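Local coordinates for uncharacterized protein (Vibrio parahaemolyticus M0605, PDB 3X0T) that probably serves as the PirA component of a plasmid-encoded, PirAB-type pore-forming toxin that makes this marine pathogen virulent, at residues S40-Q54 with K70-R84. Residues are numbered along the deposited sequence; the frame is centred on the assembly and turned at random.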
# COMPACT_ATOMS: atom_id res chain seq x y z
N SER A 40 2.56 6.78 3.79
CA SER A 40 1.15 6.76 3.32
C SER A 40 1.13 6.79 1.80
O SER A 40 2.05 7.31 1.17
CB SER A 40 0.45 8.06 3.82
OG SER A 40 0.42 8.04 5.24
N VAL A 41 0.02 6.31 1.22
CA VAL A 41 -0.11 6.32 -0.25
C VAL A 41 -1.58 6.61 -0.56
O VAL A 41 -2.45 6.46 0.27
CB VAL A 41 0.28 4.97 -0.89
CG1 VAL A 41 1.68 4.60 -0.49
CG2 VAL A 41 -0.68 3.86 -0.59
N ASP A 42 -1.77 7.02 -1.82
CA ASP A 42 -3.12 6.97 -2.37
C ASP A 42 -3.15 5.91 -3.46
O ASP A 42 -2.18 5.70 -4.18
CB ASP A 42 -3.57 8.30 -3.03
CG ASP A 42 -3.28 9.44 -2.17
OD1 ASP A 42 -3.63 9.42 -1.02
OD2 ASP A 42 -2.67 10.42 -2.72
N ILE A 43 -4.27 5.20 -3.57
CA ILE A 43 -4.46 4.23 -4.63
C ILE A 43 -5.62 4.72 -5.56
O ILE A 43 -6.70 5.03 -5.05
CB ILE A 43 -4.81 2.84 -4.06
CG1 ILE A 43 -5.11 1.88 -5.25
CG2 ILE A 43 -5.94 2.82 -3.01
CD1 ILE A 43 -5.27 0.42 -4.83
N GLU A 44 -5.33 4.74 -6.88
CA GLU A 44 -6.38 4.97 -7.88
C GLU A 44 -6.59 3.62 -8.57
O GLU A 44 -5.70 3.05 -9.16
CB GLU A 44 -5.86 6.03 -8.90
CG GLU A 44 -6.84 6.27 -10.00
CD GLU A 44 -6.30 7.11 -11.14
OE1 GLU A 44 -5.04 7.36 -11.23
OE2 GLU A 44 -7.11 7.45 -12.03
N ASN A 45 -7.85 3.16 -8.49
CA ASN A 45 -8.21 1.92 -9.16
C ASN A 45 -8.57 2.19 -10.61
O ASN A 45 -9.55 2.92 -10.85
CB ASN A 45 -9.38 1.34 -8.40
CG ASN A 45 -9.83 -0.02 -8.98
OD1 ASN A 45 -9.44 -0.40 -10.10
ND2 ASN A 45 -10.60 -0.74 -8.19
N THR A 46 -7.76 1.71 -11.56
CA THR A 46 -7.92 2.04 -12.98
C THR A 46 -8.45 0.81 -13.76
O THR A 46 -8.45 0.83 -15.00
CB THR A 46 -6.65 2.55 -13.58
OG1 THR A 46 -5.71 1.46 -13.58
CG2 THR A 46 -6.10 3.76 -12.87
N GLY A 47 -8.89 -0.19 -13.04
CA GLY A 47 -9.47 -1.41 -13.66
C GLY A 47 -10.97 -1.39 -13.51
O GLY A 47 -11.60 -0.37 -13.24
N ARG A 48 -11.57 -2.53 -13.84
CA ARG A 48 -13.06 -2.61 -13.93
C ARG A 48 -13.70 -3.13 -12.67
O ARG A 48 -14.91 -2.97 -12.53
CB ARG A 48 -13.48 -3.50 -15.14
CG ARG A 48 -12.92 -2.99 -16.47
CD ARG A 48 -13.60 -3.68 -17.61
NE ARG A 48 -14.96 -3.13 -17.89
CZ ARG A 48 -16.11 -3.74 -17.61
NH1 ARG A 48 -16.12 -4.94 -17.00
NH2 ARG A 48 -17.20 -3.09 -17.94
N GLY A 49 -12.94 -3.74 -11.77
CA GLY A 49 -13.51 -4.32 -10.56
C GLY A 49 -12.83 -3.76 -9.33
O GLY A 49 -11.84 -3.05 -9.40
N GLU A 50 -13.35 -4.16 -8.19
CA GLU A 50 -12.84 -3.60 -6.90
C GLU A 50 -11.49 -4.25 -6.52
O GLU A 50 -11.17 -5.39 -6.90
CB GLU A 50 -13.82 -3.84 -5.77
CG GLU A 50 -14.02 -5.24 -5.35
CD GLU A 50 -15.17 -5.49 -4.40
OE1 GLU A 50 -15.97 -4.61 -4.04
OE2 GLU A 50 -15.33 -6.70 -4.09
N LEU A 51 -10.74 -3.57 -5.67
CA LEU A 51 -9.47 -4.03 -5.10
C LEU A 51 -9.50 -3.77 -3.61
O LEU A 51 -10.04 -2.76 -3.15
CB LEU A 51 -8.32 -3.23 -5.73
CG LEU A 51 -8.13 -3.41 -7.26
CD1 LEU A 51 -7.17 -2.39 -7.81
CD2 LEU A 51 -7.79 -4.80 -7.61
N THR A 52 -8.79 -4.64 -2.85
CA THR A 52 -8.51 -4.31 -1.43
C THR A 52 -7.07 -3.80 -1.28
O THR A 52 -6.18 -4.39 -1.88
CB THR A 52 -8.70 -5.55 -0.59
OG1 THR A 52 -10.10 -5.89 -0.63
CG2 THR A 52 -8.32 -5.31 0.87
N ILE A 53 -6.87 -2.73 -0.53
CA ILE A 53 -5.53 -2.31 -0.16
C ILE A 53 -5.34 -2.58 1.32
O ILE A 53 -6.25 -2.31 2.14
CB ILE A 53 -5.27 -0.85 -0.55
CG1 ILE A 53 -3.77 -0.53 -0.40
CG2 ILE A 53 -6.17 0.15 0.16
CD1 ILE A 53 -3.37 0.79 -1.03
N GLN A 54 -4.18 -3.11 1.67
CA GLN A 54 -3.89 -3.36 3.10
C GLN A 54 -2.52 -2.83 3.48
O GLN A 54 -1.55 -2.91 2.72
CB GLN A 54 -3.90 -4.88 3.48
CG GLN A 54 -5.26 -5.52 3.17
CD GLN A 54 -5.40 -6.83 3.78
OE1 GLN A 54 -4.46 -7.65 3.90
NE2 GLN A 54 -6.67 -7.09 4.20
N LYS A 70 -4.32 -2.24 8.61
CA LYS A 70 -5.40 -1.47 7.97
C LYS A 70 -5.81 -2.19 6.72
O LYS A 70 -4.97 -2.80 6.04
CB LYS A 70 -4.97 -0.06 7.63
CG LYS A 70 -4.62 0.85 8.82
CD LYS A 70 -4.51 2.34 8.44
CE LYS A 70 -4.35 3.25 9.62
NZ LYS A 70 -4.48 4.65 9.10
N SER A 71 -7.10 -2.09 6.37
CA SER A 71 -7.60 -2.67 5.15
C SER A 71 -8.74 -1.82 4.59
O SER A 71 -9.54 -1.31 5.40
CB SER A 71 -8.08 -4.09 5.42
OG SER A 71 -8.43 -4.80 4.24
N HIS A 72 -8.88 -1.66 3.30
CA HIS A 72 -9.98 -0.89 2.74
C HIS A 72 -10.23 -1.38 1.30
O HIS A 72 -9.31 -1.71 0.58
CB HIS A 72 -9.59 0.60 2.70
CG HIS A 72 -10.71 1.47 2.31
ND1 HIS A 72 -11.64 1.95 3.19
CD2 HIS A 72 -11.05 1.95 1.09
CE1 HIS A 72 -12.54 2.67 2.53
NE2 HIS A 72 -12.17 2.72 1.27
N VAL A 73 -11.51 -1.34 0.88
CA VAL A 73 -11.91 -1.77 -0.46
C VAL A 73 -12.09 -0.55 -1.32
O VAL A 73 -12.80 0.40 -0.92
CB VAL A 73 -13.15 -2.63 -0.47
CG1 VAL A 73 -13.58 -2.97 -1.89
CG2 VAL A 73 -12.95 -3.87 0.36
N VAL A 74 -11.52 -0.53 -2.51
CA VAL A 74 -11.55 0.56 -3.45
C VAL A 74 -12.25 0.15 -4.73
O VAL A 74 -11.82 -0.78 -5.39
CB VAL A 74 -10.10 1.03 -3.77
CG1 VAL A 74 -10.12 2.27 -4.63
CG2 VAL A 74 -9.29 1.28 -2.45
N GLN A 75 -13.35 0.80 -5.09
CA GLN A 75 -14.11 0.46 -6.32
C GLN A 75 -13.45 1.02 -7.59
O GLN A 75 -12.57 1.87 -7.49
CB GLN A 75 -15.54 0.98 -6.24
CG GLN A 75 -16.25 0.49 -5.01
CD GLN A 75 -16.43 -1.03 -5.08
OE1 GLN A 75 -16.75 -1.64 -6.14
NE2 GLN A 75 -16.16 -1.70 -3.97
N ARG A 76 -13.95 0.59 -8.76
CA ARG A 76 -13.31 1.06 -10.03
C ARG A 76 -13.38 2.56 -10.06
O ARG A 76 -14.40 3.11 -9.60
CB ARG A 76 -13.95 0.34 -11.30
CG ARG A 76 -15.37 0.78 -11.62
CD ARG A 76 -15.83 0.33 -12.97
NE ARG A 76 -15.09 1.08 -13.99
CZ ARG A 76 -14.98 0.87 -15.30
NH1 ARG A 76 -15.68 -0.13 -15.82
NH2 ARG A 76 -14.23 1.72 -16.03
N ASP A 77 -12.34 3.15 -10.63
CA ASP A 77 -12.24 4.59 -10.86
C ASP A 77 -12.06 5.39 -9.54
O ASP A 77 -11.92 6.63 -9.65
CB ASP A 77 -13.40 5.19 -11.63
CG ASP A 77 -13.88 4.37 -12.81
OD1 ASP A 77 -13.14 3.80 -13.62
OD2 ASP A 77 -15.10 4.31 -12.95
N GLU A 78 -12.14 4.80 -8.36
CA GLU A 78 -12.00 5.59 -7.14
C GLU A 78 -10.54 5.76 -6.78
O GLU A 78 -9.69 4.90 -7.10
CB GLU A 78 -12.63 4.87 -5.93
CG GLU A 78 -14.17 4.72 -5.96
CD GLU A 78 -14.72 4.05 -4.64
OE1 GLU A 78 -14.02 3.33 -3.81
OE2 GLU A 78 -15.93 4.33 -4.59
N THR A 79 -10.29 6.85 -6.05
CA THR A 79 -9.00 7.06 -5.43
C THR A 79 -9.19 7.10 -3.93
O THR A 79 -10.13 7.72 -3.42
CB THR A 79 -8.32 8.33 -5.91
OG1 THR A 79 -8.16 8.24 -7.33
CG2 THR A 79 -7.10 8.57 -5.26
N TYR A 80 -8.33 6.44 -3.17
CA TYR A 80 -8.44 6.32 -1.75
C TYR A 80 -7.12 6.59 -1.02
O TYR A 80 -6.09 6.14 -1.51
CB TYR A 80 -8.88 4.92 -1.37
CG TYR A 80 -8.90 4.66 0.07
CD1 TYR A 80 -9.93 5.22 0.87
CD2 TYR A 80 -7.89 3.92 0.71
CE1 TYR A 80 -9.96 4.99 2.22
CE2 TYR A 80 -7.96 3.66 2.08
CZ TYR A 80 -9.00 4.24 2.83
OH TYR A 80 -9.02 3.98 4.20
N HIS A 81 -7.15 7.34 0.08
CA HIS A 81 -5.90 7.64 0.85
C HIS A 81 -5.73 6.68 1.98
O HIS A 81 -6.59 6.54 2.87
CB HIS A 81 -6.04 9.06 1.44
CG HIS A 81 -4.85 9.37 2.28
ND1 HIS A 81 -3.60 9.65 1.75
CD2 HIS A 81 -4.67 9.41 3.61
CE1 HIS A 81 -2.70 9.85 2.71
NE2 HIS A 81 -3.33 9.72 3.85
N LEU A 82 -4.65 5.88 1.92
CA LEU A 82 -4.27 4.99 3.00
C LEU A 82 -3.21 5.66 3.82
O LEU A 82 -2.04 5.79 3.42
CB LEU A 82 -3.71 3.69 2.38
CG LEU A 82 -3.21 2.65 3.38
CD1 LEU A 82 -4.30 2.24 4.33
CD2 LEU A 82 -2.61 1.46 2.68
N GLN A 83 -3.63 6.14 5.00
CA GLN A 83 -2.67 6.79 5.91
C GLN A 83 -1.90 5.71 6.68
O GLN A 83 -2.51 4.79 7.22
CB GLN A 83 -3.51 7.69 6.86
CG GLN A 83 -2.66 8.43 7.89
CD GLN A 83 -1.74 9.52 7.27
OE1 GLN A 83 -1.94 10.02 6.16
NE2 GLN A 83 -0.73 9.88 8.06
N ARG A 84 -0.60 5.90 6.80
CA ARG A 84 0.18 4.92 7.53
C ARG A 84 -0.25 4.86 8.99
O ARG A 84 -0.68 5.87 9.54
CB ARG A 84 1.64 5.32 7.48
CG ARG A 84 1.90 6.60 8.24
CD ARG A 84 3.34 6.98 8.09
NE ARG A 84 3.60 8.25 8.82
CZ ARG A 84 4.65 9.05 8.59
NH1 ARG A 84 5.48 8.75 7.65
NH2 ARG A 84 4.86 10.15 9.34
O HOH W 1 -9.97 7.97 -11.91
O HOH W 2 -11.13 2.31 -14.15
O HOH W 3 -17.90 -3.97 -6.68
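I43 and I53 meet V74, Y80 and L82 between the two sheets of a jelly-roll sandwich. Each segment passes from one sheet to the other: strand 41-45 pairs with 79-82 and strand 51-54 with 70-74, both antiparallel, and the bonded pairs V41-L82, I43-Y80, L51-V74 and I53-H72 turn their side chains to the interior. Three contacts there cross the sandwich: I43 with V74, and I53 with L82 and Y80. With CG1 of I43 anti to the backbone N (chi1 175°), its CG2 sits between the backbone N and the carbonyl carbon, 3.7 Å from V74 CG2; within its own sheet the same methyl lies at the edge of the Y80 ring. I53 CD1 reaches L82 CD2 at 3.8 Å, and I94 of strand 91-98 backs I53. Within segment 70-84, the rings of H72 and Y80 lie partly face to face, Y80 CE1 3.3 Å above the plane of the H72 ring, over its centre.

On the outer side of its sheet, H81 is held at both nitrogens. ND1 donates to D42 OD1 at 2.8 Å with the acceptor in the ring plane, while NE2 donates to a lone pair of Q83 OE1; together they should fix the ring's rotation. The D42 carboxylate is turned 54° from that ring, and its OD2 has a weak bond from H111. The E50 and Q75 chains extend in the same direction with carboxylate and amide planes steeply inclined, Q75 NE2 meeting the anti lone pair of E50 OE1 at 2.9 Å.

N45 joins the sheets where both segments turn. Its OD1 accepts from G47 N in an Asx turn, and its ND2 donates to G49 O. The same ND2 also bonds V74 O at 3.1 Å from 45° above the carbonyl plane, and L51 N reaches that oxygen from the opposite face.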